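Local coordinates for protein apolipophorin-3b (Locusta migratoria, PDB 1AEP) that helps load diacylglycerol into the hemolymph lipoprotein lipophorin by covering its expanding hydrophobic surface, supporting lipid transport during insect flight, at residues 62-74 against 124-136. Sequence-based numbering, arbitrary orientation.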
# COMPACT_ATOMS: atom_id res chain seq x y z
N GLU A 62 7.02 14.45 -8.11
CA GLU A 62 6.08 15.52 -8.01
C GLU A 62 6.58 16.57 -7.03
O GLU A 62 6.57 17.77 -7.30
CB GLU A 62 4.79 14.91 -7.51
CG GLU A 62 3.60 15.88 -7.59
CD GLU A 62 3.31 16.29 -8.99
OE1 GLU A 62 3.68 15.65 -9.98
OE2 GLU A 62 2.62 17.40 -9.03
N ALA A 63 7.04 16.09 -5.89
CA ALA A 63 7.51 16.96 -4.84
C ALA A 63 8.55 17.92 -5.37
O ALA A 63 8.66 19.05 -4.91
CB ALA A 63 8.07 16.10 -3.71
N GLU A 64 9.31 17.44 -6.32
CA GLU A 64 10.37 18.21 -6.90
C GLU A 64 9.85 19.42 -7.60
O GLU A 64 10.61 20.34 -7.89
CB GLU A 64 11.06 17.40 -8.01
CG GLU A 64 12.32 16.69 -7.58
CD GLU A 64 13.09 17.35 -6.47
OE1 GLU A 64 13.31 18.62 -6.68
OE2 GLU A 64 13.57 16.75 -5.52
N LYS A 65 8.57 19.41 -7.93
CA LYS A 65 8.01 20.53 -8.67
C LYS A 65 7.38 21.62 -7.82
O LYS A 65 7.09 22.70 -8.33
CB LYS A 65 6.88 20.14 -9.54
CG LYS A 65 7.05 18.76 -10.10
CD LYS A 65 6.03 18.54 -11.18
CE LYS A 65 6.33 17.34 -12.08
NZ LYS A 65 5.12 16.87 -12.80
N HIS A 66 7.16 21.33 -6.55
CA HIS A 66 6.53 22.29 -5.69
C HIS A 66 7.50 22.90 -4.69
O HIS A 66 8.63 22.44 -4.58
CB HIS A 66 5.23 21.77 -5.12
CG HIS A 66 4.46 21.26 -6.26
ND1 HIS A 66 3.72 22.10 -7.07
CD2 HIS A 66 4.38 20.01 -6.73
CE1 HIS A 66 3.17 21.33 -7.99
NE2 HIS A 66 3.55 20.07 -7.81
N GLN A 67 7.06 23.95 -4.01
CA GLN A 67 7.89 24.64 -3.04
C GLN A 67 7.28 24.57 -1.68
O GLN A 67 6.10 24.26 -1.51
CB GLN A 67 7.87 26.15 -3.32
CG GLN A 67 9.16 26.70 -3.97
CD GLN A 67 9.20 26.26 -5.41
OE1 GLN A 67 10.21 25.85 -5.97
NE2 GLN A 67 8.00 26.42 -6.06
N GLY A 68 8.08 24.91 -0.70
CA GLY A 68 7.51 24.94 0.63
C GLY A 68 7.55 23.62 1.35
O GLY A 68 8.38 22.76 1.07
N SER A 69 6.67 23.49 2.34
CA SER A 69 6.58 22.32 3.20
C SER A 69 5.74 21.18 2.64
O SER A 69 5.81 20.06 3.14
CB SER A 69 6.05 22.70 4.55
OG SER A 69 4.68 23.12 4.36
N VAL A 70 4.95 21.49 1.62
CA VAL A 70 4.12 20.49 0.96
C VAL A 70 5.06 19.51 0.29
O VAL A 70 4.94 18.30 0.45
CB VAL A 70 3.05 21.13 0.04
CG1 VAL A 70 2.31 20.11 -0.78
CG2 VAL A 70 2.05 21.89 0.87
N ALA A 71 6.03 20.08 -0.42
CA ALA A 71 7.06 19.35 -1.14
C ALA A 71 7.87 18.53 -0.18
O ALA A 71 8.19 17.37 -0.44
CB ALA A 71 8.00 20.33 -1.84
N GLU A 72 8.19 19.14 0.94
CA GLU A 72 8.93 18.45 1.97
C GLU A 72 8.12 17.24 2.43
O GLU A 72 8.54 16.07 2.34
CB GLU A 72 9.08 19.43 3.21
CG GLU A 72 10.48 20.05 3.54
CD GLU A 72 10.51 21.55 3.89
OE1 GLU A 72 9.85 21.82 5.00
OE2 GLU A 72 11.06 22.39 3.19
N GLN A 73 6.94 17.54 2.90
CA GLN A 73 6.04 16.57 3.42
C GLN A 73 5.62 15.52 2.42
O GLN A 73 5.30 14.41 2.82
CB GLN A 73 4.82 17.35 3.86
CG GLN A 73 5.15 18.10 5.17
CD GLN A 73 3.91 18.49 5.95
OE1 GLN A 73 3.53 17.79 6.92
NE2 GLN A 73 3.31 19.62 5.54
N LEU A 74 5.58 15.89 1.14
CA LEU A 74 5.19 14.98 0.08
C LEU A 74 6.27 13.93 -0.11
O LEU A 74 6.02 12.72 -0.16
CB LEU A 74 4.89 15.73 -1.22
CG LEU A 74 4.48 14.75 -2.30
CD1 LEU A 74 3.40 13.88 -1.72
CD2 LEU A 74 3.95 15.50 -3.49
N GLN A 124 -5.86 26.76 3.99
CA GLN A 124 -5.20 27.58 3.02
C GLN A 124 -5.15 26.83 1.69
O GLN A 124 -4.70 27.34 0.67
CB GLN A 124 -3.77 27.86 3.67
CG GLN A 124 -3.16 26.61 4.45
CD GLN A 124 -3.08 26.46 6.02
OE1 GLN A 124 -3.97 26.81 6.83
NE2 GLN A 124 -1.99 25.81 6.45
N GLU A 125 -5.63 25.57 1.73
CA GLU A 125 -5.69 24.63 0.60
C GLU A 125 -4.32 24.35 -0.01
O GLU A 125 -4.12 24.20 -1.21
CB GLU A 125 -6.80 24.99 -0.41
CG GLU A 125 -8.18 24.38 -0.05
CD GLU A 125 -9.31 24.96 -0.84
OE1 GLU A 125 -9.75 26.10 -0.62
OE2 GLU A 125 -9.78 24.17 -1.78
N ALA A 126 -3.34 24.30 0.89
CA ALA A 126 -1.96 24.11 0.52
C ALA A 126 -1.64 22.89 -0.31
O ALA A 126 -0.67 22.88 -1.08
CB ALA A 126 -1.15 24.02 1.79
N TRP A 127 -2.42 21.85 -0.11
CA TRP A 127 -2.18 20.60 -0.80
C TRP A 127 -2.82 20.53 -2.16
O TRP A 127 -2.60 19.60 -2.92
CB TRP A 127 -2.71 19.46 0.06
CG TRP A 127 -1.85 19.27 1.25
CD1 TRP A 127 -1.89 19.96 2.42
CD2 TRP A 127 -0.80 18.31 1.32
NE1 TRP A 127 -0.88 19.52 3.23
CE2 TRP A 127 -0.19 18.52 2.56
CE3 TRP A 127 -0.30 17.36 0.41
CZ2 TRP A 127 0.92 17.75 2.92
CZ3 TRP A 127 0.78 16.60 0.78
CH2 TRP A 127 1.38 16.81 2.03
N ALA A 128 -3.67 21.49 -2.44
CA ALA A 128 -4.36 21.50 -3.70
C ALA A 128 -3.48 21.25 -4.91
O ALA A 128 -3.85 20.59 -5.89
CB ALA A 128 -4.95 22.87 -3.87
N PRO A 129 -2.34 21.85 -4.89
CA PRO A 129 -1.49 21.76 -6.04
C PRO A 129 -0.96 20.38 -6.42
O PRO A 129 -0.48 20.20 -7.55
CB PRO A 129 -0.41 22.79 -5.83
CG PRO A 129 -0.98 23.75 -4.77
CD PRO A 129 -1.97 22.96 -3.97
N VAL A 130 -1.05 19.43 -5.50
CA VAL A 130 -0.52 18.09 -5.77
C VAL A 130 -1.58 17.03 -5.65
O VAL A 130 -1.26 15.84 -5.64
CB VAL A 130 0.61 17.73 -4.85
CG1 VAL A 130 1.73 18.72 -5.03
CG2 VAL A 130 0.16 17.76 -3.40
N GLN A 131 -2.82 17.49 -5.58
CA GLN A 131 -4.02 16.68 -5.45
C GLN A 131 -4.15 15.59 -6.52
O GLN A 131 -4.38 14.43 -6.20
CB GLN A 131 -5.26 17.60 -5.28
CG GLN A 131 -6.57 16.92 -4.81
CD GLN A 131 -7.51 16.57 -5.96
OE1 GLN A 131 -8.61 16.04 -5.73
NE2 GLN A 131 -7.08 16.82 -7.21
N SER A 132 -3.97 15.94 -7.79
CA SER A 132 -4.06 14.94 -8.83
C SER A 132 -3.13 13.75 -8.58
O SER A 132 -3.54 12.59 -8.57
CB SER A 132 -3.85 15.54 -10.20
OG SER A 132 -5.10 15.96 -10.71
N ALA A 133 -1.86 14.06 -8.34
CA ALA A 133 -0.83 13.10 -8.06
C ALA A 133 -1.17 12.21 -6.88
O ALA A 133 -1.06 10.99 -6.96
CB ALA A 133 0.44 13.83 -7.78
N LEU A 134 -1.57 12.82 -5.78
CA LEU A 134 -1.93 12.05 -4.61
C LEU A 134 -3.05 11.09 -4.99
O LEU A 134 -3.02 9.92 -4.62
CB LEU A 134 -2.46 12.97 -3.51
CG LEU A 134 -1.38 13.62 -2.65
CD1 LEU A 134 -1.99 14.49 -1.51
CD2 LEU A 134 -0.45 12.55 -2.12
N GLN A 135 -4.04 11.59 -5.73
CA GLN A 135 -5.19 10.79 -6.12
C GLN A 135 -4.81 9.62 -7.00
O GLN A 135 -5.25 8.49 -6.79
CB GLN A 135 -6.28 11.61 -6.84
CG GLN A 135 -7.49 10.80 -7.29
CD GLN A 135 -8.82 11.21 -6.69
OE1 GLN A 135 -9.90 10.83 -7.19
NE2 GLN A 135 -8.74 11.99 -5.61
N GLU A 136 -4.00 9.88 -8.00
CA GLU A 136 -3.64 8.80 -8.84
C GLU A 136 -2.90 7.73 -8.03
O GLU A 136 -3.19 6.53 -8.10
CB GLU A 136 -3.06 9.27 -10.18
CG GLU A 136 -1.54 9.32 -10.36
CD GLU A 136 -1.14 9.99 -11.66
OE1 GLU A 136 -1.51 11.12 -11.96
OE2 GLU A 136 -0.36 9.25 -12.41
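The imidazole of H66 has V130 CG1 over one face, 3.8 Å from the ring centroid, and K65 CB over the rim of the opposite face. At its edge lies the E62 carboxylate. The W127 indole has V70 CG1 over one face, 4.1 Å from the centroid of the six-membered ring. Q73 CB meets the far end of the indole, 3.9 Å from W127 CH2.

H66 NE2 donates to E62 OE2 at 3.1 Å. It approaches from above the carboxylate plane, about 45° out of it, while staying close to the imidazole plane. The N-H...O angle is 164°. This bond limits the ring's freedom to turn. With an alanine in place of H66, V130 CG1 would probably lose the ring face it packs on, and the E62 carboxylate its nearly straight N-H partner. K65 NZ adds a weak hydrogen bond to E62 OE1, within a salt bridge. E62 CG lies 3.8 Å from A133 CB.

V70 CG1 stands anti to the backbone N (chi1 172°), which turns CG2 toward A126, with V70 CG2 4.0 Å from A126 CB. V130 is the N-cap residue of helix 131-154, and its CG2 also packs on V70 CG1. Deeper in, L74 CD1 touches L134 CD2 at 4.1 Å.

The contact joins the turn between helices 36-63 and 69-83 to the loop leading into helix 131-154 and its first turns, at one end of the five-helix bundle. W127 and L134 also touch T119 on helix 94-121, and L134 reaches I7 on helix 7-25. The buried L74, W127, V130 and L134 belong to the bundle interior, which in this family is thought to open onto lipid.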